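Long-range contacts in UDP-N-acetylglucosamine 3-dehydrogenase (Acidithiobacillus ferrooxidans, PDB 7BVJ), which catalyses the NAD(+)-dependent oxidation of the glucosamine 3-position of UDP-N-acetylglucosamine to a ketone, a step in making a diamino sugar found in the lipid A of some species: residues Y139-R144 against R221-W226; M194-M199 against V206-A211; Q227-S232 against L240-R245. All blocks are in the same frame, centred on the assembly; numbering follows the deposited sequence.

Overall arrangement
All three contacts belong to the mixed beta sheet of the Gfo/Idh/MocA C-terminal domain, away from the NAD site of the Rossmann domain. Interaction 1 sits in the middle. Its strand 139-147 runs beside strand 206-215 of interaction 2, with Leu140 O 2.8 Å from Asn208 N, and the two centres are about 10 Å apart. On its other flank, Ile224 N lies 2.8 Å from Ala231 O of interaction 3, whose centre is about 11 Å away. Interactions 2 and 3 do not touch; their nearest atoms are about 11 Å apart. The disulfonate F8U lies where interactions 1 and 3 meet: Tyr230 and Ser232 hydrogen-bond to it and Arg223 packs against it.

Interaction 1 of 3, residues Y139-R144 against R221-W226; sequences YLEAER and RMRIFW. With F8U ((2R,3R)-2,3-bis(oxidanyl)butane-1,4-disulfonic acid), chain F.
Glu143 and Arg223 meet through OE2 and NH2, 3.2 Å apart, on the sheet face that also carries Tyr139, Glu141, Arg221 and Phe225. The hydrogen bond lies in the guanidinium plane of Arg223 but reaches OE2 from above the carboxylate, whose plane is turned 76° from the guanidinium. The same OE2 accepts a weak, bent bond from Arg221 NH2 at 3.0 Å, and one carboxylate oxygen thus serves two cations. Arg223 has a second acid as well: with the chain bent at chi3 (-61°), its NE lies 3.5 Å from Glu141 OE1, a weak bond within the same salt-bridge network. Both acid oxygens stand at the edge of the Arg223 guanidinium, while C01 of the disulfonate F8U lies over one of its faces. F8U O13 also lies 3.2 Å from Arg223 CD. The positive charge nearby probably favours the sulfonate.

Further along this face, Tyr139 and Phe225 lie side by side and point the same way. Their CD2 atoms approach to 3.3 Å and the ring planes make an oblique 40°. On the reverse face stand Leu140, Ala142, Met222 and Ile224, apolar residues suited to burial. The small Ala142 lets Met222 come close, its CB lying 3.8 Å from Met222 CE.

Behind the side chains is a regular antiparallel ladder. Tyr139 with Phe225, Glu141 with Arg223 and Glu143 with Arg221 are hydrogen-bonded pairs; the last two set a carboxylate opposite a guanidinium and the first sets ring opposite ring.

Helix 157-173 packs on the apolar face, touching Leu140, Ala142 and Met222. Strand 139-147 also pairs, in parallel, with strand 206-215. Beyond strand 219-225, strand 229-234 brings Tyr230 and Ser232 against Arg223.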
loop_
_atom_site.group_PDB
_atom_site.type_symbol
_atom_site.label_atom_id
_atom_site.label_comp_id
_atom_site.label_asym_id
_atom_site.label_seq_id
_atom_site.Cartn_x
_atom_site.Cartn_y
_atom_site.Cartn_z
ATOM N N TYR A 139 12.872 -5.085 15.985
ATOM C CA TYR A 139 11.522 -5.574 16.258
ATOM C C TYR A 139 10.488 -4.554 15.789
ATOM O O TYR A 139 10.667 -3.353 15.994
ATOM C CB TYR A 139 11.376 -5.862 17.761
ATOM C CG TYR A 139 10.013 -6.315 18.243
ATOM C CD1 TYR A 139 9.418 -7.467 17.753
ATOM C CD2 TYR A 139 9.342 -5.601 19.222
ATOM C CE1 TYR A 139 8.172 -7.875 18.202
ATOM C CE2 TYR A 139 8.115 -5.994 19.676
ATOM C CZ TYR A 139 7.528 -7.137 19.169
ATOM O OH TYR A 139 6.293 -7.526 19.654
ATOM N N LEU A 140 9.407 -5.025 15.148
ATOM C CA LEU A 140 8.272 -4.162 14.808
ATOM C C LEU A 140 6.976 -4.769 15.351
ATOM O O LEU A 140 6.736 -5.972 15.218
ATOM C CB LEU A 140 8.107 -3.943 13.292
ATOM C CG LEU A 140 9.263 -3.657 12.353
ATOM C CD1 LEU A 140 9.926 -4.964 11.963
ATOM C CD2 LEU A 140 8.765 -2.942 11.108
ATOM N N GLU A 141 6.141 -3.917 15.950
ATOM C CA GLU A 141 4.870 -4.293 16.547
ATOM C C GLU A 141 3.820 -3.348 15.977
ATOM O O GLU A 141 3.927 -2.136 16.161
ATOM C CB GLU A 141 4.944 -4.148 18.064
ATOM C CG GLU A 141 4.232 -5.178 18.852
ATOM C CD GLU A 141 4.567 -5.084 20.334
ATOM O OE1 GLU A 141 4.507 -3.968 20.900
ATOM O OE2 GLU A 141 4.893 -6.130 20.927
ATOM N N ALA A 142 2.805 -3.874 15.297
ATOM C CA ALA A 142 1.861 -2.975 14.635
ATOM C C ALA A 142 0.425 -3.434 14.835
ATOM O O ALA A 142 0.151 -4.630 15.004
ATOM C CB ALA A 142 2.166 -2.816 13.122
ATOM N N GLU A 143 -0.488 -2.451 14.820
ATOM C CA GLU A 143 -1.931 -2.680 14.888
ATOM C C GLU A 143 -2.645 -1.874 13.806
ATOM O O GLU A 143 -2.462 -0.653 13.710
ATOM C CB GLU A 143 -2.506 -2.308 16.264
ATOM C CG GLU A 143 -1.840 -2.993 17.432
ATOM C CD GLU A 143 -2.119 -2.282 18.736
ATOM O OE1 GLU A 143 -3.148 -2.602 19.383
ATOM O OE2 GLU A 143 -1.310 -1.396 19.098
ATOM N N ARG A 144 -3.465 -2.551 13.003
ATOM C CA ARG A 144 -4.319 -1.899 12.008
ATOM C C ARG A 144 -5.742 -2.412 12.222
ATOM O O ARG A 144 -6.101 -3.492 11.749
ATOM C CB ARG A 144 -3.833 -2.176 10.595
ATOM C CG ARG A 144 -4.283 -1.163 9.576
ATOM C CD ARG A 144 -3.392 -1.220 8.332
ATOM N NE ARG A 144 -2.047 -0.694 8.579
ATOM C CZ ARG A 144 -1.678 0.570 8.366
ATOM N NH1 ARG A 144 -2.561 1.456 7.904
ATOM N NH2 ARG A 144 -0.427 0.950 8.612
ATOM N N ARG A 221 -1.373 2.003 14.364
ATOM C CA ARG A 221 -0.186 2.311 15.143
ATOM C C ARG A 221 0.929 1.322 14.827
ATOM O O ARG A 221 0.677 0.193 14.386
ATOM C CB ARG A 221 -0.523 2.322 16.633
ATOM C CG ARG A 221 -1.530 3.429 16.993
ATOM C CD ARG A 221 -1.703 3.610 18.492
ATOM N NE ARG A 221 -1.858 2.341 19.196
ATOM C CZ ARG A 221 -3.014 1.866 19.653
ATOM N NH1 ARG A 221 -4.138 2.554 19.478
ATOM N NH2 ARG A 221 -3.045 0.697 20.283
ATOM N N MET A 222 2.170 1.779 15.023
ATOM C CA MET A 222 3.352 0.930 14.869
ATOM C C MET A 222 4.429 1.375 15.844
ATOM O O MET A 222 4.861 2.533 15.819
ATOM C CB MET A 222 3.914 0.961 13.445
ATOM C CG MET A 222 5.137 0.037 13.256
ATOM S SD MET A 222 5.788 0.027 11.564
ATOM C CE MET A 222 4.648 -1.100 10.793
ATOM N N ARG A 223 4.879 0.454 16.682
ATOM C CA ARG A 223 6.058 0.657 17.496
ATOM C C ARG A 223 7.231 -0.093 16.866
ATOM O O ARG A 223 7.072 -1.195 16.325
ATOM C CB ARG A 223 5.789 0.206 18.935
ATOM C CG ARG A 223 4.817 1.160 19.637
ATOM C CD ARG A 223 4.253 0.610 20.946
ATOM N NE ARG A 223 3.485 -0.625 20.766
ATOM C CZ ARG A 223 2.225 -0.688 20.328
ATOM N NH1 ARG A 223 1.546 0.410 20.009
ATOM N NH2 ARG A 223 1.643 -1.862 20.204
ATOM N N ILE A 224 8.397 0.548 16.877
ATOM C CA ILE A 224 9.580 0.076 16.175
ATOM C C ILE A 224 10.762 0.152 17.133
ATOM O O ILE A 224 10.985 1.189 17.770
ATOM C CB ILE A 224 9.839 0.910 14.911
ATOM C CG1 ILE A 224 8.548 1.060 14.084
ATOM C CG2 ILE A 224 10.956 0.310 14.116
ATOM C CD1 ILE A 224 8.738 1.821 12.792
ATOM N N PHE A 225 11.514 -0.941 17.239
ATOM C CA PHE A 225 12.613 -1.072 18.185
ATOM C C PHE A 225 13.909 -1.340 17.432
ATOM O O PHE A 225 14.032 -2.351 16.719
ATOM C CB PHE A 225 12.354 -2.204 19.187
ATOM C CG PHE A 225 11.104 -2.035 20.014
ATOM C CD1 PHE A 225 11.181 -1.622 21.338
ATOM C CD2 PHE A 225 9.849 -2.321 19.476
ATOM C CE1 PHE A 225 10.020 -1.474 22.099
ATOM C CE2 PHE A 225 8.694 -2.176 20.235
ATOM C CZ PHE A 225 8.785 -1.751 21.544
ATOM N N TRP A 226 14.869 -0.433 17.600
ATOM C CA TRP A 226 16.266 -0.635 17.261
ATOM C C TRP A 226 17.037 -0.883 18.548
ATOM O O TRP A 226 16.494 -0.799 19.652
ATOM C CB TRP A 226 16.847 0.574 16.519
ATOM C CG TRP A 226 16.232 0.877 15.182
ATOM C CD1 TRP A 226 16.710 0.502 13.956
ATOM C CD2 TRP A 226 15.050 1.645 14.931
ATOM N NE1 TRP A 226 15.891 0.972 12.966
ATOM C CE2 TRP A 226 14.866 1.682 13.535
ATOM C CE3 TRP A 226 14.119 2.291 15.754
ATOM C CZ2 TRP A 226 13.793 2.349 12.939
ATOM C CZ3 TRP A 226 13.069 2.950 15.171
ATOM C CH2 TRP A 226 12.913 2.989 13.767
HETATM C C01 F8U F . 2.104 -0.031 24.107
HETATM C C02 F8U F . 1.285 1.123 24.702
HETATM C C03 F8U F . 1.520 2.544 24.190
HETATM C C04 F8U F . 2.850 2.841 23.523
HETATM O O06 F8U F . 2.191 5.591 23.703
HETATM O O07 F8U F . 4.383 5.105 23.261
HETATM O O08 F8U F . 2.590 4.714 21.622
HETATM O O09 F8U F . 1.432 3.385 25.280
HETATM O O10 F8U F . -0.054 0.895 24.421
HETATM O O12 F8U F . 3.980 -1.188 25.857
HETATM O O13 F8U F . 4.830 -0.613 23.830
HETATM O O14 F8U F . 4.120 1.235 25.290
HETATM S S05 F8U F . 3.021 4.584 22.997
HETATM S S11 F8U F . 3.789 -0.148 24.809
#

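Interaction 2 of 3, residues M194-M199 against V206-A211; sequences MATAWM and VANLAA
Trp198 and Val206 meet near one end of this antiparallel hairpin. The CG1 methyl of Val206 sits over one face of the indole, 3.8 Å from the centroid of the Trp198 six-membered ring and 22° off its normal, a CH-pi contact. Trp198 CG stands anti to the backbone N, beside the carbonyl carbon (chi1 179°). On the broad ring that follows, Trp198 CE3 lies 3.9 Å from Asn208 CB. Farther along the same face, Thr196 CG2 is 3.6 Å from Asn208 OD1 and its OG1 3.5 Å from Ala210 CB. An alanine at Thr196, lacking OG1 and CG2, would probably open a gap beside Asn208 and Ala210.

Met199 contributes the largest area, on the buried face. Its CB is 4.3 Å from Ala207 CB, and its backbone N and O both bond to Ala207. Ala195 with Ala211 and Ala197 with Leu209 continue the hydrogen-bonded pairs, the small alanines probably letting helices pack close.

Those helices are 157-173, packed on Ala195, Ala207 and Leu209, and 290-312, packed on Ala195, Ala197 and Met199. Strand 177-185 flanks strand 194-201, and strand 139-147 flanks 206-215, its Tyr139 OH hydrogen-bonded to Asn208 ND2.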
loop_
_atom_site.group_PDB
_atom_site.type_symbol
_atom_site.label_atom_id
_atom_site.label_comp_id
_atom_site.label_asym_id
_atom_site.label_seq_id
_atom_site.Cartn_x
_atom_site.Cartn_y
_atom_site.Cartn_z
ATOM N N MET A 194 -10.170 -11.009 12.600
ATOM C CA MET A 194 -8.939 -10.443 13.118
ATOM C C MET A 194 -7.849 -11.482 12.939
ATOM O O MET A 194 -8.107 -12.679 12.987
ATOM C CB MET A 194 -9.078 -10.049 14.589
ATOM C CG MET A 194 -10.002 -10.984 15.341
ATOM S SD MET A 194 -10.170 -10.602 17.087
ATOM C CE MET A 194 -11.393 -9.295 17.011
ATOM N N ALA A 195 -6.641 -11.017 12.683
ATOM C CA ALA A 195 -5.515 -11.923 12.571
ATOM C C ALA A 195 -4.293 -11.256 13.180
ATOM O O ALA A 195 -4.225 -10.035 13.322
ATOM C CB ALA A 195 -5.247 -12.338 11.120
ATOM N N THR A 196 -3.347 -12.091 13.582
ATOM C CA THR A 196 -2.083 -11.610 14.107
ATOM C C THR A 196 -1.010 -12.556 13.613
ATOM O O THR A 196 -1.157 -13.780 13.722
ATOM C CB THR A 196 -2.104 -11.522 15.632
ATOM O OG1 THR A 196 -3.070 -10.536 16.014
ATOM C CG2 THR A 196 -0.728 -11.116 16.181
ATOM N N ALA A 197 0.024 -11.979 13.005
ATOM C CA ALA A 197 1.141 -12.735 12.474
ATOM C C ALA A 197 2.411 -12.395 13.239
ATOM O O ALA A 197 2.586 -11.271 13.726
ATOM C CB ALA A 197 1.348 -12.460 10.983
ATOM N N TRP A 198 3.293 -13.389 13.309
ATOM C CA TRP A 198 4.584 -13.340 13.980
ATOM C C TRP A 198 5.587 -13.857 12.958
ATOM O O TRP A 198 5.604 -15.057 12.638
ATOM C CB TRP A 198 4.559 -14.197 15.249
ATOM C CG TRP A 198 5.832 -14.232 16.009
ATOM C CD1 TRP A 198 6.937 -14.982 15.724
ATOM C CD2 TRP A 198 6.145 -13.484 17.187
ATOM N NE1 TRP A 198 7.907 -14.749 16.645
ATOM C CE2 TRP A 198 7.448 -13.840 17.565
ATOM C CE3 TRP A 198 5.441 -12.556 17.966
ATOM C CZ2 TRP A 198 8.076 -13.297 18.691
ATOM C CZ3 TRP A 198 6.065 -12.014 19.080
ATOM C CH2 TRP A 198 7.372 -12.393 19.435
ATOM N N MET A 199 6.359 -12.934 12.399
ATOM C CA MET A 199 7.192 -13.155 11.229
ATOM C C MET A 199 8.647 -12.980 11.637
ATOM O O MET A 199 9.008 -11.961 12.227
ATOM C CB MET A 199 6.826 -12.164 10.109
ATOM C CG MET A 199 7.553 -12.375 8.784
ATOM S SD MET A 199 6.938 -11.360 7.388
ATOM C CE MET A 199 5.828 -12.491 6.555
ATOM N N VAL A 206 12.031 -9.537 13.941
ATOM C CA VAL A 206 10.726 -10.130 14.219
ATOM C C VAL A 206 9.674 -9.045 14.034
ATOM O O VAL A 206 9.842 -7.925 14.522
ATOM C CB VAL A 206 10.660 -10.729 15.642
ATOM C CG1 VAL A 206 9.200 -11.100 16.038
ATOM C CG2 VAL A 206 11.569 -11.948 15.757
ATOM N N ALA A 207 8.601 -9.378 13.320
ATOM C CA ALA A 207 7.450 -8.499 13.129
ATOM C C ALA A 207 6.218 -9.153 13.729
ATOM O O ALA A 207 5.918 -10.305 13.419
ATOM C CB ALA A 207 7.201 -8.205 11.643
ATOM N N ASN A 208 5.486 -8.406 14.550
ATOM C CA ASN A 208 4.328 -8.892 15.294
ATOM C C ASN A 208 3.162 -7.988 14.902
ATOM O O ASN A 208 2.982 -6.918 15.493
ATOM C CB ASN A 208 4.635 -8.870 16.834
ATOM C CG ASN A 208 3.397 -9.041 17.688
ATOM O OD1 ASN A 208 2.354 -9.508 17.217
ATOM N ND2 ASN A 208 3.505 -8.664 18.957
ATOM N N LEU A 209 2.378 -8.421 13.906
ATOM C CA LEU A 209 1.463 -7.560 13.161
ATOM C C LEU A 209 0.018 -7.995 13.360
ATOM O O LEU A 209 -0.346 -9.122 13.010
ATOM C CB LEU A 209 1.793 -7.587 11.668
ATOM C CG LEU A 209 3.272 -7.378 11.344
ATOM C CD1 LEU A 209 3.455 -7.320 9.832
ATOM C CD2 LEU A 209 3.717 -6.081 11.998
ATOM N N ALA A 210 -0.812 -7.088 13.863
ATOM C CA ALA A 210 -2.215 -7.369 14.129
ATOM C C ALA A 210 -3.104 -6.565 13.185
ATOM O O ALA A 210 -2.791 -5.423 12.838
ATOM C CB ALA A 210 -2.560 -7.060 15.592
ATOM N N ALA A 211 -4.209 -7.169 12.760
ATOM C CA ALA A 211 -5.177 -6.464 11.936
ATOM C C ALA A 211 -6.577 -6.950 12.293
ATOM O O ALA A 211 -6.766 -8.121 12.614
ATOM C CB ALA A 211 -4.890 -6.664 10.440
#

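Interaction 3 of 3, residues Q227-S232 against L240-R245; sequences QDRYAS and LHIYHR. With F8U ((2R,3R)-2,3-bis(oxidanyl)butane-1,4-disulfonic acid), chain F.
Tyr230 and Tyr243 form a T-shaped (edge-to-face) pair across the two strands of a beta hairpin. The edge of Tyr230 is turned toward one face of Tyr243, with Tyr230 CD1 3.6 Å from Tyr243 CG and the ring planes 65° apart. The two side chains lie side by side and point the same way, as cross-strand neighbours on one face of the sheet. In Tyr230, CG lies anti to the backbone N (chi1 158°), beside the carbonyl carbon, and from there the ring extends alongside Tyr243.

Two hydroxyls bind the disulfonate F8U. Tyr230 OH donates to sulfonate oxygen O07 at 2.8 Å, in the plane of the tyrosine ring, and Ser232 OG donates to O08 of the same sulfonate at a short 2.5 Å. The long phenol and the short serine thus reach one group from positions two residues apart, on the same face.

Charge pairing occurs near the other end. Arg245 NH1 makes a nearly straight bond of 2.7 Å to Asp228 OD1, in the guanidinium plane and on the anti side of OD1, 27° out of the carboxylate plane. A water bridges the backbone nearby, donating to Asp228 O and accepting from Arg245 N at 2.7 Å.

The backbone ladder consists of Tyr230 with Tyr243 and Ser232 with His241, each joined by two hydrogen bonds. Between them, on the opposite face, the small Ala231 meets Leu240, CB to CD1 at 4.2 Å, and also touches Ile242.

Helix 124-132 covers that apolar face, with Leu129 on Ala231 and Ile242 and Tyr128 on Leu240 and Ile242. Strand 256-261 continues the sheet beyond 239-245, its Asp258 hydrogen-bonded to His241 ND1, and strand 219-225 flanks the other side, where Ala231 pairs through the backbone with Ile224.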
loop_
_atom_site.group_PDB
_atom_site.type_symbol
_atom_site.label_atom_id
_atom_site.label_comp_id
_atom_site.label_asym_id
_atom_site.label_seq_id
_atom_site.Cartn_x
_atom_site.Cartn_y
_atom_site.Cartn_z
ATOM N N GLN A 227 18.332 -1.169 18.405
ATOM C CA GLN A 227 19.171 -1.411 19.575
ATOM C C GLN A 227 19.275 -0.190 20.482
ATOM O O GLN A 227 19.533 -0.338 21.681
ATOM C CB GLN A 227 20.563 -1.840 19.122
ATOM C CG GLN A 227 21.340 -2.613 20.151
ATOM C CD GLN A 227 22.128 -3.741 19.529
ATOM O OE1 GLN A 227 21.890 -4.121 18.377
ATOM N NE2 GLN A 227 23.069 -4.292 20.287
ATOM N N ASP A 228 19.082 1.014 19.950
ATOM C CA ASP A 228 19.259 2.211 20.761
ATOM C C ASP A 228 18.118 3.205 20.630
ATOM O O ASP A 228 18.256 4.336 21.111
ATOM C CB ASP A 228 20.578 2.900 20.406
ATOM C CG ASP A 228 21.778 2.104 20.852
ATOM O OD1 ASP A 228 21.837 1.749 22.056
ATOM O OD2 ASP A 228 22.649 1.823 19.994
ATOM N N ARG A 229 16.996 2.821 20.015
ATOM C CA ARG A 229 15.906 3.757 19.768
ATOM C C ARG A 229 14.570 3.042 19.864
ATOM O O ARG A 229 14.475 1.827 19.668
ATOM C CB ARG A 229 16.001 4.416 18.388
ATOM C CG ARG A 229 16.847 5.650 18.355
ATOM C CD ARG A 229 17.484 5.870 17.002
ATOM N NE ARG A 229 18.880 6.301 17.144
ATOM C CZ ARG A 229 19.271 7.440 17.720
ATOM N NH1 ARG A 229 18.380 8.294 18.220
ATOM N NH2 ARG A 229 20.567 7.727 17.804
ATOM N N TYR A 230 13.534 3.826 20.142
ATOM C CA TYR A 230 12.160 3.344 20.082
ATOM C C TYR A 230 11.311 4.384 19.369
ATOM O O TYR A 230 11.221 5.524 19.824
ATOM C CB TYR A 230 11.644 3.060 21.491
ATOM C CG TYR A 230 10.146 3.057 21.713
ATOM C CD1 TYR A 230 9.495 4.193 22.183
ATOM C CD2 TYR A 230 9.397 1.900 21.536
ATOM C CE1 TYR A 230 8.133 4.194 22.429
ATOM C CE2 TYR A 230 8.029 1.886 21.783
ATOM C CZ TYR A 230 7.402 3.036 22.234
ATOM O OH TYR A 230 6.048 3.038 22.488
ATOM N N ALA A 231 10.702 4.006 18.254
ATOM C CA ALA A 231 9.814 4.889 17.508
ATOM C C ALA A 231 8.372 4.421 17.675
ATOM O O ALA A 231 8.064 3.246 17.453
ATOM C CB ALA A 231 10.195 4.920 16.029
ATOM N N SER A 232 7.492 5.337 18.070
ATOM C CA SER A 232 6.061 5.080 18.145
ATOM C C SER A 232 5.373 5.972 17.115
ATOM O O SER A 232 5.555 7.195 17.132
ATOM C CB SER A 232 5.536 5.335 19.561
ATOM O OG SER A 232 4.185 4.924 19.701
ATOM N N LEU A 240 4.629 11.090 15.601
ATOM C CA LEU A 240 5.808 10.238 15.711
ATOM C C LEU A 240 6.622 10.626 16.940
ATOM O O LEU A 240 6.901 11.809 17.160
ATOM C CB LEU A 240 6.669 10.326 14.442
ATOM C CG LEU A 240 8.141 9.909 14.520
ATOM C CD1 LEU A 240 8.281 8.428 14.804
ATOM C CD2 LEU A 240 8.829 10.251 13.232
ATOM N N HIS A 241 7.000 9.630 17.740
ATOM C CA HIS A 241 7.806 9.841 18.938
ATOM C C HIS A 241 9.000 8.905 18.916
ATOM O O HIS A 241 8.842 7.713 18.653
ATOM C CB HIS A 241 6.993 9.606 20.209
ATOM C CG HIS A 241 6.051 10.718 20.518
ATOM N ND1 HIS A 241 6.380 11.755 21.363
ATOM C CD2 HIS A 241 4.806 10.984 20.058
ATOM C CE1 HIS A 241 5.363 12.598 21.434
ATOM N NE2 HIS A 241 4.400 12.159 20.644
ATOM N N ILE A 242 10.181 9.442 19.207
ATOM C CA ILE A 242 11.424 8.681 19.183
ATOM C C ILE A 242 12.082 8.813 20.543
ATOM O O ILE A 242 12.364 9.926 20.997
ATOM C CB ILE A 242 12.367 9.163 18.072
ATOM C CG1 ILE A 242 11.664 9.076 16.723
ATOM C CG2 ILE A 242 13.657 8.361 18.062
ATOM C CD1 ILE A 242 12.471 9.672 15.580
ATOM N N TYR A 243 12.325 7.684 21.194
ATOM C CA TYR A 243 12.971 7.659 22.495
ATOM C C TYR A 243 14.402 7.178 22.309
ATOM O O TYR A 243 14.636 6.181 21.612
ATOM C CB TYR A 243 12.237 6.747 23.488
ATOM C CG TYR A 243 10.787 7.102 23.805
ATOM C CD1 TYR A 243 10.078 8.027 23.037
ATOM C CD2 TYR A 243 10.120 6.494 24.869
ATOM C CE1 TYR A 243 8.753 8.339 23.314
ATOM C CE2 TYR A 243 8.790 6.806 25.160
ATOM C CZ TYR A 243 8.114 7.733 24.377
ATOM O OH TYR A 243 6.800 8.065 24.641
ATOM N N HIS A 244 15.332 7.878 22.945
ATOM C CA HIS A 244 16.734 7.397 23.004
ATOM C C HIS A 244 17.214 7.540 24.446
ATOM O O HIS A 244 16.688 8.379 25.149
ATOM C CB HIS A 244 17.649 8.070 21.981
ATOM C CG HIS A 244 17.267 9.468 21.671
ATOM N ND1 HIS A 244 16.842 9.846 20.420
ATOM C CD2 HIS A 244 17.237 10.569 22.445
ATOM C CE1 HIS A 244 16.538 11.120 20.440
ATOM N NE2 HIS A 244 16.786 11.588 21.671
ATOM N N ARG A 245 18.282 6.846 24.802
ATOM C CA ARG A 245 18.792 6.914 26.175
ATOM C C ARG A 245 19.360 8.308 26.464
ATOM O O ARG A 245 20.300 8.757 25.796
ATOM C CB ARG A 245 19.838 5.822 26.406
ATOM C CG ARG A 245 19.329 4.432 26.029
ATOM C CD ARG A 245 20.290 3.309 26.418
ATOM N NE ARG A 245 20.598 2.439 25.278
ATOM C CZ ARG A 245 20.331 1.133 25.227
ATOM N NH1 ARG A 245 20.656 0.427 24.150
ATOM N NH2 ARG A 245 19.746 0.532 26.257
HETATM C C01 F8U F . 2.104 -0.031 24.107
HETATM C C02 F8U F . 1.285 1.123 24.702
HETATM C C03 F8U F . 1.520 2.544 24.190
HETATM C C04 F8U F . 2.850 2.841 23.523
HETATM O O06 F8U F . 2.191 5.591 23.703
HETATM O O07 F8U F . 4.383 5.105 23.261
HETATM O O08 F8U F . 2.590 4.714 21.622
HETATM O O09 F8U F . 1.432 3.385 25.280
HETATM O O10 F8U F . -0.054 0.895 24.421
HETATM O O12 F8U F . 3.980 -1.188 25.857
HETATM O O13 F8U F . 4.830 -0.613 23.830
HETATM O O14 F8U F . 4.120 1.235 25.290
HETATM S S05 F8U F . 3.021 4.584 22.997
HETATM S S11 F8U F . 3.789 -0.148 24.809
HETATM O O HOH W 1 20.068 5.724 23.043
#